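Local coordinates for NAD-dependent aldehyde dehydrogenase (Sinorhizobium meliloti, PDB 3U4J), which probably oxidises aldehydes to carboxylic acids with NAD or NADP as the electron acceptor, at residues 390-395 and 407-412. Residues are numbered along the deposited sequence; the frame is centred on the assembly and turned at random.
Sequences AGVTPD and VLSTLT
Val-392 and Leu-411 form the apolar heart of a buried contact in which the loop leaving strand 383-390 folds across the neighbouring strand 407-413. One backbone hydrogen bond crosses it, from Val-392 N to Thr-410 O, at 3.0 Å with an N-H...O angle of 151°. Gly-391, which turns the chain with a positive phi, brings that N-H round to the carbonyl. The CA–CB bond of Val-392 points toward the strand, and both CB and CG2 lie against Thr-410 O, at 3.3 and 3.6 Å. CG2, anti to its own carbonyl carbon, also reaches Ser-409 CB at 3.9 Å, and CG1 touches the same Ser-409 CB at nearly the same distance. This valine also packs against Ile-398 and Ala-399 of helix 397-400; Ser-409 OG hydrogen-bonds to Ile-398 O, tying strand and short helix together beside the valine. Strands 383-390 and 407-413 run parallel in a mixed beta-sheet, with helix 397-400 on the link between them; in the aldehyde dehydrogenase fold this sheet corresponds to the catalytic domain. Leu-411 bends toward the loop, CG anti to its carbonyl carbon (chi1 -59°), and its branch point CG sits 3.0 Å from Val-392 O, a tight apolar approach to a carbonyl. From there CD1 lies beside Val-392 CB, while CD2 meets Pro-394 CD at 3.8 Å, the two side chains crossing obliquely. Farther along the loop, Thr-393 OG1 donates to Asp-395 OD1 at 2.7 Å, on the syn side of the carboxylate and 15° out of its plane, a bond that spans Pro-394. At the other end, Thr-410 CB comes within 4.2 Å of Ala-390 CA, and Thr-410 OG1 hydrogen-bonds to Phe-389 O.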
# COMPACT_ATOMS: atom_id res chain seq x y z
N ALA A 390 -15.64 1.53 -43.89
CA ALA A 390 -14.23 1.50 -44.23
C ALA A 390 -13.86 2.86 -44.80
O ALA A 390 -14.74 3.67 -45.11
CB ALA A 390 -13.97 0.42 -45.25
N GLY A 391 -12.56 3.14 -44.91
CA GLY A 391 -12.12 4.41 -45.52
C GLY A 391 -12.44 5.62 -44.67
O GLY A 391 -12.62 6.73 -45.18
N VAL A 392 -12.53 5.43 -43.36
CA VAL A 392 -12.88 6.53 -42.49
C VAL A 392 -11.61 7.36 -42.24
O VAL A 392 -10.51 6.82 -42.08
CB VAL A 392 -13.55 6.04 -41.19
CG1 VAL A 392 -13.99 7.24 -40.35
CG2 VAL A 392 -14.77 5.15 -41.53
N THR A 393 -11.75 8.68 -42.26
CA THR A 393 -10.63 9.56 -42.01
C THR A 393 -11.00 10.36 -40.76
O THR A 393 -12.20 10.53 -40.47
CB THR A 393 -10.39 10.48 -43.23
OG1 THR A 393 -11.60 11.15 -43.54
CG2 THR A 393 -9.95 9.67 -44.45
N PRO A 394 -9.99 10.84 -39.99
CA PRO A 394 -10.29 11.34 -38.63
C PRO A 394 -11.07 12.66 -38.53
O PRO A 394 -11.53 13.01 -37.44
CB PRO A 394 -8.92 11.45 -37.95
CG PRO A 394 -7.94 11.33 -39.01
CD PRO A 394 -8.55 10.69 -40.22
N ASP A 395 -11.26 13.37 -39.64
CA ASP A 395 -12.09 14.58 -39.66
C ASP A 395 -13.59 14.29 -39.71
O ASP A 395 -14.40 15.20 -39.52
CB ASP A 395 -11.71 15.45 -40.87
CG ASP A 395 -11.86 14.70 -42.18
OD1 ASP A 395 -11.36 13.55 -42.28
OD2 ASP A 395 -12.49 15.24 -43.10
N VAL A 407 -21.98 0.24 -34.87
CA VAL A 407 -21.41 0.89 -36.04
C VAL A 407 -19.90 1.05 -35.85
O VAL A 407 -19.46 1.84 -34.99
CB VAL A 407 -22.03 2.29 -36.25
CG1 VAL A 407 -21.35 3.05 -37.48
CG2 VAL A 407 -23.55 2.20 -36.36
N LEU A 408 -19.13 0.33 -36.65
CA LEU A 408 -17.66 0.42 -36.63
C LEU A 408 -17.11 1.36 -37.68
O LEU A 408 -17.55 1.32 -38.84
CB LEU A 408 -17.08 -0.96 -36.88
CG LEU A 408 -15.57 -1.14 -36.75
CD1 LEU A 408 -15.09 -0.92 -35.30
CD2 LEU A 408 -15.21 -2.53 -37.24
N SER A 409 -16.15 2.20 -37.28
CA SER A 409 -15.37 3.03 -38.19
C SER A 409 -13.95 2.48 -38.30
O SER A 409 -13.24 2.35 -37.27
CB SER A 409 -15.33 4.48 -37.73
OG SER A 409 -16.62 5.06 -37.82
N THR A 410 -13.55 2.15 -39.53
CA THR A 410 -12.23 1.59 -39.80
C THR A 410 -11.31 2.62 -40.47
O THR A 410 -11.71 3.31 -41.44
CB THR A 410 -12.33 0.32 -40.70
OG1 THR A 410 -13.31 -0.56 -40.15
CG2 THR A 410 -10.99 -0.42 -40.78
N LEU A 411 -10.11 2.75 -39.91
CA LEU A 411 -9.04 3.59 -40.44
C LEU A 411 -7.75 2.74 -40.46
O LEU A 411 -7.58 1.84 -39.62
CB LEU A 411 -8.82 4.82 -39.55
CG LEU A 411 -9.94 5.84 -39.27
CD1 LEU A 411 -10.86 5.43 -38.09
CD2 LEU A 411 -9.32 7.21 -39.02
N THR A 412 -6.85 3.01 -41.41
CA THR A 412 -5.61 2.23 -41.50
C THR A 412 -4.44 3.08 -41.03
O THR A 412 -4.52 4.31 -41.00
CB THR A 412 -5.31 1.72 -42.97
OG1 THR A 412 -5.19 2.85 -43.84
CG2 THR A 412 -6.42 0.82 -43.50